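Local atomic coordinates of alpha-glucosidase (Pseudoalteromonas sp. K8, PDB entry 5HQA), a protein that hydrolyses alpha-glucosidic bonds as a calcium-containing glycoside hydrolase of family 97 whose activity is stimulated by chloride. Residues His80-Val85 against Arg100-Asp105; Ile10-Ser15 against Tyr23-Lys28. One frame throughout, in Å; residues are numbered along the deposited sequence.

Contact 1. Residues His80-Val85 against Arg100-Asp105; sequences HNEVTV and RFKAFD. With FMT (formic acid), chain I.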
loop_
_atom_site.group_PDB
_atom_site.type_symbol
_atom_site.label_atom_id
_atom_site.label_comp_id
_atom_site.label_asym_id
_atom_site.label_seq_id
_atom_site.Cartn_x
_atom_site.Cartn_y
_atom_site.Cartn_z
ATOM N N HIS A 80 9.334 -6.758 -21.280
ATOM C CA HIS A 80 9.875 -7.918 -20.589
ATOM C C HIS A 80 10.060 -9.056 -21.577
ATOM O O HIS A 80 9.439 -9.091 -22.644
ATOM C CB HIS A 80 8.979 -8.360 -19.417
ATOM C CG HIS A 80 7.670 -8.964 -19.834
ATOM N ND1 HIS A 80 6.513 -8.222 -19.963
ATOM C CD2 HIS A 80 7.329 -10.246 -20.122
ATOM C CE1 HIS A 80 5.519 -9.017 -20.324
ATOM N NE2 HIS A 80 5.990 -10.249 -20.434
ATOM N N ASN A 81 10.951 -9.973 -21.219
ATOM C CA ASN A 81 11.025 -11.267 -21.874
ATOM C C ASN A 81 10.318 -12.291 -20.998
ATOM O O ASN A 81 10.285 -12.168 -19.774
ATOM C CB ASN A 81 12.472 -11.687 -22.124
ATOM C CG ASN A 81 13.155 -10.808 -23.141
ATOM O OD1 ASN A 81 12.547 -10.414 -24.141
ATOM N ND2 ASN A 81 14.421 -10.483 -22.896
ATOM N N GLU A 82 9.745 -13.298 -21.640
ATOM C CA GLU A 82 8.868 -14.246 -20.976
ATOM C C GLU A 82 9.264 -15.654 -21.385
ATOM O O GLU A 82 9.611 -15.891 -22.545
ATOM C CB GLU A 82 7.418 -13.959 -21.360
ATOM C CG GLU A 82 6.351 -14.779 -20.663
ATOM C CD GLU A 82 4.959 -14.231 -20.968
ATOM O OE1 GLU A 82 4.858 -13.046 -21.359
ATOM O OE2 GLU A 82 3.970 -14.970 -20.840
ATOM N N VAL A 83 9.241 -16.584 -20.437
ATOM C CA VAL A 83 9.393 -17.995 -20.772
ATOM C C VAL A 83 8.411 -18.796 -19.934
ATOM O O VAL A 83 8.247 -18.548 -18.736
ATOM C CB VAL A 83 10.838 -18.505 -20.577
ATOM C CG1 VAL A 83 11.235 -18.515 -19.100
ATOM C CG2 VAL A 83 11.001 -19.912 -21.214
ATOM N N THR A 84 7.733 -19.742 -20.577
ATOM C CA THR A 84 6.897 -20.708 -19.885
ATOM C C THR A 84 7.630 -22.041 -19.908
ATOM O O THR A 84 7.947 -22.563 -20.985
ATOM C CB THR A 84 5.522 -20.817 -20.533
ATOM O OG1 THR A 84 4.913 -19.520 -20.557
ATOM C CG2 THR A 84 4.642 -21.767 -19.736
ATOM N N VAL A 85 7.926 -22.570 -18.722
ATOM C CA VAL A 85 8.675 -23.810 -18.564
ATOM C C VAL A 85 7.697 -24.882 -18.120
ATOM O O VAL A 85 7.023 -24.720 -17.099
ATOM C CB VAL A 85 9.812 -23.652 -17.543
ATOM C CG1 VAL A 85 10.623 -24.927 -17.468
ATOM C CG2 VAL A 85 10.689 -22.462 -17.912
ATOM N N ARG A 100 5.534 -19.757 -15.411
ATOM C CA ARG A 100 5.729 -18.661 -16.351
ATOM C C ARG A 100 6.594 -17.620 -15.661
ATOM O O ARG A 100 6.256 -17.172 -14.563
ATOM C CB ARG A 100 4.387 -18.062 -16.773
ATOM C CG ARG A 100 4.478 -16.966 -17.838
ATOM C CD ARG A 100 3.081 -16.441 -18.216
ATOM N NE ARG A 100 2.217 -17.537 -18.650
ATOM C CZ ARG A 100 2.102 -17.968 -19.905
ATOM N NH1 ARG A 100 2.777 -17.390 -20.900
ATOM N NH2 ARG A 100 1.299 -18.989 -20.164
ATOM N N PHE A 101 7.714 -17.256 -16.288
ATOM C CA PHE A 101 8.626 -16.230 -15.780
ATOM C C PHE A 101 8.585 -15.015 -16.690
ATOM O O PHE A 101 8.659 -15.157 -17.914
ATOM C CB PHE A 101 10.066 -16.737 -15.716
ATOM C CG PHE A 101 10.280 -17.852 -14.740
ATOM C CD1 PHE A 101 10.829 -17.599 -13.487
ATOM C CD2 PHE A 101 9.947 -19.149 -15.077
ATOM C CE1 PHE A 101 11.031 -18.627 -12.582
ATOM C CE2 PHE A 101 10.157 -20.182 -14.180
ATOM C CZ PHE A 101 10.694 -19.915 -12.930
ATOM N N LYS A 102 8.497 -13.825 -16.095
ATOM C CA LYS A 102 8.611 -12.569 -16.828
ATOM C C LYS A 102 9.803 -11.810 -16.269
ATOM O O LYS A 102 9.863 -11.550 -15.065
ATOM C CB LYS A 102 7.332 -11.736 -16.713
ATOM C CG LYS A 102 6.124 -12.351 -17.413
ATOM C CD LYS A 102 4.908 -11.453 -17.305
ATOM C CE LYS A 102 3.763 -11.938 -18.174
ATOM N NZ LYS A 102 2.667 -10.920 -18.217
ATOM N N ALA A 103 10.755 -11.468 -17.133
ATOM C CA ALA A 103 11.984 -10.801 -16.713
ATOM C C ALA A 103 11.953 -9.370 -17.232
ATOM O O ALA A 103 11.974 -9.148 -18.451
ATOM C CB ALA A 103 13.212 -11.550 -17.228
ATOM N N PHE A 104 11.888 -8.413 -16.310
ATOM C CA PHE A 104 11.962 -6.983 -16.587
ATOM C C PHE A 104 13.349 -6.467 -16.224
ATOM O O PHE A 104 14.087 -7.103 -15.468
ATOM C CB PHE A 104 10.930 -6.199 -15.774
ATOM C CG PHE A 104 9.514 -6.668 -15.942
ATOM C CD1 PHE A 104 8.623 -5.940 -16.728
ATOM C CD2 PHE A 104 9.059 -7.802 -15.281
ATOM C CE1 PHE A 104 7.315 -6.349 -16.877
ATOM C CE2 PHE A 104 7.749 -8.220 -15.419
ATOM C CZ PHE A 104 6.876 -7.492 -16.224
ATOM N N ASP A 105 13.688 -5.280 -16.734
ATOM C CA ASP A 105 14.940 -4.666 -16.299
ATOM C C ASP A 105 14.958 -4.386 -14.796
ATOM O O ASP A 105 16.038 -4.313 -14.207
ATOM C CB ASP A 105 15.202 -3.375 -17.067
ATOM C CG ASP A 105 15.563 -3.633 -18.516
ATOM O OD1 ASP A 105 15.890 -4.795 -18.855
ATOM O OD2 ASP A 105 15.535 -2.673 -19.316
HETATM C C FMT I . 2.747 -19.712 -23.695
HETATM O O1 FMT I . 2.507 -20.532 -22.808
HETATM O O2 FMT I . 1.998 -18.774 -23.985
#
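Glu82 and Arg100 form a salt bridge on one face of an antiparallel hairpin, with NH1 of Arg100 2.7 Å from OE2 of Glu82. OE2 lies near the guanidinium plane, and NH1 meets it nearly along the C-O axis, while the carboxylate is turned 83° from the guanidinium. The Arg100 chain is bent at chi3, which sets NE. Thr84 OG1 sits 3.0 Å above one guanidinium face, toward the rim, a position unsuited to a hydrogen bond. A formic acid, probably from the crystallisation liquor, accepts from Arg100 NH2, and NE pairs with Glu113. The other carboxylate oxygen, OE1 of Glu82, takes a hydrogen bond of 3.2 Å from His80 NE2, which comes from the anti side, 31° out of the carboxylate plane. Asp78 holds the ND1 end of that imidazole. With CG of His80 between the backbone N and the carbonyl carbon (chi1 70°), the ring starts out on the side where Lys102 lays CD over one face, 3.9 Å from the ring centroid. His80 CB lies over the centre of the Phe104 ring, a second CH-pi contact. The other face of the sheet, with Val83, Phe101 and Ala103, brings Val83 CG1 to 4.0 Å from Phe101 CB. Backbone bonds at Asn81-Ala103 and Val83-Phe101 fix the register. Strand 53-67 flanks 80-85, strand 107-114 flanks 100-104, and strands 2-4 and 10-15 cover the Val83-Phe101 face.

Contact 2. Residues Ile10-Ser15 against Tyr23-Lys28; sequences IKIIIS and YSISFK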
loop_
_atom_site.group_PDB
_atom_site.type_symbol
_atom_site.label_atom_id
_atom_site.label_comp_id
_atom_site.label_asym_id
_atom_site.label_seq_id
_atom_site.Cartn_x
_atom_site.Cartn_y
_atom_site.Cartn_z
ATOM N N ILE A 10 19.538 -8.953 -15.651
ATOM C CA ILE A 10 18.913 -9.974 -14.812
ATOM C C ILE A 10 18.780 -11.248 -15.630
ATOM O O ILE A 10 18.230 -11.231 -16.742
ATOM C CB ILE A 10 17.544 -9.516 -14.282
ATOM C CG1 ILE A 10 17.713 -8.300 -13.364
ATOM C CG2 ILE A 10 16.854 -10.664 -13.534
ATOM C CD1 ILE A 10 16.402 -7.686 -12.905
ATOM N N LYS A 11 19.291 -12.348 -15.095
ATOM C CA LYS A 11 19.272 -13.623 -15.800
ATOM C C LYS A 11 18.699 -14.674 -14.862
ATOM O O LYS A 11 19.196 -14.842 -13.744
ATOM C CB LYS A 11 20.677 -14.013 -16.268
ATOM C CG LYS A 11 21.332 -12.994 -17.216
ATOM C CD LYS A 11 22.671 -13.515 -17.759
ATOM C CE LYS A 11 23.379 -12.471 -18.624
ATOM N NZ LYS A 11 23.785 -11.265 -17.830
ATOM N N ILE A 12 17.664 -15.380 -15.310
ATOM C CA ILE A 12 17.022 -16.426 -14.519
ATOM C C ILE A 12 17.295 -17.763 -15.188
ATOM O O ILE A 12 17.012 -17.931 -16.380
ATOM C CB ILE A 12 15.506 -16.198 -14.380
ATOM C CG1 ILE A 12 15.206 -14.809 -13.812
ATOM C CG2 ILE A 12 14.886 -17.290 -13.505
ATOM C CD1 ILE A 12 14.798 -13.791 -14.865
ATOM N N ILE A 13 17.834 -18.712 -14.425
ATOM C CA ILE A 13 18.079 -20.068 -14.903
ATOM C C ILE A 13 17.100 -20.987 -14.193
ATOM O O ILE A 13 17.072 -21.035 -12.957
ATOM C CB ILE A 13 19.521 -20.529 -14.657
ATOM C CG1 ILE A 13 20.508 -19.650 -15.420
ATOM C CG2 ILE A 13 19.683 -21.978 -15.101
ATOM C CD1 ILE A 13 21.942 -19.968 -15.076
ATOM N N ILE A 14 16.297 -21.708 -14.972
ATOM C CA ILE A 14 15.319 -22.656 -14.456
ATOM C C ILE A 14 15.849 -24.056 -14.731
ATOM O O ILE A 14 16.262 -24.362 -15.858
ATOM C CB ILE A 14 13.937 -22.440 -15.092
ATOM C CG1 ILE A 14 13.476 -20.988 -14.900
ATOM C CG2 ILE A 14 12.937 -23.386 -14.471
ATOM C CD1 ILE A 14 13.773 -20.074 -16.082
ATOM N N SER A 15 15.849 -24.901 -13.708
ATOM C CA SER A 15 16.597 -26.144 -13.742
ATOM C C SER A 15 15.729 -27.297 -13.246
ATOM O O SER A 15 14.737 -27.098 -12.540
ATOM C CB SER A 15 17.868 -26.013 -12.890
ATOM O OG SER A 15 18.584 -27.231 -12.861
ATOM N N TYR A 23 14.942 -22.596 -9.536
ATOM C CA TYR A 23 15.405 -21.455 -10.310
ATOM C C TYR A 23 16.492 -20.739 -9.517
ATOM O O TYR A 23 16.599 -20.881 -8.297
ATOM C CB TYR A 23 14.251 -20.487 -10.656
ATOM C CG TYR A 23 13.808 -19.673 -9.468
ATOM C CD1 TYR A 23 12.959 -20.216 -8.510
ATOM C CD2 TYR A 23 14.271 -18.377 -9.283
ATOM C CE1 TYR A 23 12.574 -19.480 -7.396
ATOM C CE2 TYR A 23 13.896 -17.637 -8.178
ATOM C CZ TYR A 23 13.047 -18.190 -7.242
ATOM O OH TYR A 23 12.684 -17.448 -6.147
ATOM N N SER A 24 17.317 -19.982 -10.237
ATOM C CA SER A 24 18.301 -19.092 -9.635
ATOM C C SER A 24 18.369 -17.823 -10.474
ATOM O O SER A 24 17.931 -17.799 -11.626
ATOM C CB SER A 24 19.687 -19.752 -9.530
ATOM O OG SER A 24 20.210 -20.012 -10.821
ATOM N N ILE A 25 18.898 -16.753 -9.887
ATOM C CA ILE A 25 18.911 -15.454 -10.553
ATOM C C ILE A 25 20.265 -14.799 -10.341
ATOM O O ILE A 25 20.771 -14.757 -9.213
ATOM C CB ILE A 25 17.799 -14.524 -10.027
ATOM C CG1 ILE A 25 16.420 -15.190 -10.156
ATOM C CG2 ILE A 25 17.844 -13.168 -10.754
ATOM C CD1 ILE A 25 15.300 -14.346 -9.605
ATOM N N SER A 26 20.845 -14.275 -11.413
ATOM C CA SER A 26 22.025 -13.431 -11.317
ATOM C C SER A 26 21.689 -12.003 -11.728
ATOM O O SER A 26 20.772 -11.757 -12.519
ATOM C CB SER A 26 23.163 -13.960 -12.191
ATOM O OG SER A 26 22.827 -13.850 -13.561
ATOM N N PHE A 27 22.443 -11.058 -11.174
ATOM C CA PHE A 27 22.324 -9.649 -11.521
ATOM C C PHE A 27 23.714 -9.181 -11.905
ATOM O O PHE A 27 24.649 -9.293 -11.102
ATOM C CB PHE A 27 21.764 -8.830 -10.352
ATOM C CG PHE A 27 21.544 -7.369 -10.677
ATOM C CD1 PHE A 27 20.707 -6.993 -11.720
ATOM C CD2 PHE A 27 22.156 -6.374 -9.925
ATOM C CE1 PHE A 27 20.493 -5.648 -12.021
ATOM C CE2 PHE A 27 21.941 -5.021 -10.216
ATOM C CZ PHE A 27 21.109 -4.662 -11.262
ATOM N N LYS A 28 23.857 -8.689 -13.138
ATOM C CA LYS A 28 25.163 -8.306 -13.671
ATOM C C LYS A 28 26.177 -9.430 -13.476
ATOM O O LYS A 28 27.321 -9.210 -13.073
ATOM C CB LYS A 28 25.642 -7.003 -13.038
ATOM C CG LYS A 28 24.693 -5.855 -13.306
ATOM C CD LYS A 28 25.126 -4.625 -12.565
ATOM C CE LYS A 28 24.507 -3.397 -13.173
ATOM N NZ LYS A 28 25.277 -2.216 -12.723
HETATM O O HOH W 1 23.095 -11.424 -14.836
HETATM O O HOH W 2 21.669 -16.727 -13.694
HETATM O O HOH W 3 18.892 -22.737 -11.718
#
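Ile10 brings CG2 to 3.9 Å from CG2 of Ile25 and sets CG1 at the edge of the Phe27 ring, 3.7 Å from CD1, within the antiparallel pair formed by 10-15 and 23-27. Next along the same face, Ile12, in the conformer given, lies side by side with Ile25; CG1 of each is set beside its own backbone N, and the two branches meet. The register is fixed by two hydrogen-bonded pairs, Lys11-Ser26 and Ile13-Ser24, each with reciprocal N-H to O=C bonds; Lys11 N to Ser26 O, for example, spans 3.0 Å. Side chains of these pairs form the other face. Ser26 OG, between its backbone N and carbonyl carbon (chi1 67°), lies 3.5 Å from Lys11 CB and binds two waters. One water also accepts from Lys11 NZ at 3.1 Å; the other donates to Lys11 O. A third water donates to Ile13 O, 2.8 Å away, and bonds to Ser24 OG. Farther out, Gly8 O and Asn29 OD1 receive Lys11 NZ, and Glu131 O bonds Tyr23 OH. Val108 of strand 107-114 touches Ile10, Ile12 and Ile25, while Ile231 and Ile233 of strand 224-234 pack on Ile25. The chemistry is therefore two-sided: a buried isoleucine and aromatic face is turned to the second sheet, and a mixed, hydrated face of Lys11, Ser24, Ser26 and the exposed Ile13 lets water bridge hydroxyls to carbonyls already engaged in the ladder.

Contact 2 closes before contact 1 opens, so the two hairpins follow in series, and their centres are 11 Å apart. Each belongs to a different antiparallel sheet: 10-15 and 22-27 to one, 75-89 and 95-104 to the other. The sheets meet through side chains, with Phe101 CE2 3.5 Å from Ile14 CG1 and Ala103 CB packed on Ile12 in the conformer given; Ile10 CD1 packs near the backbone oxygens of Phe104 and Asp105. Facing sheets fit the beta-sandwich character of the N-terminal domain of family 97 enzymes, which is related to galactose mutarotase. One face of each contact contributes to an apolar interface between the sheets, away from the metal and glycan sites.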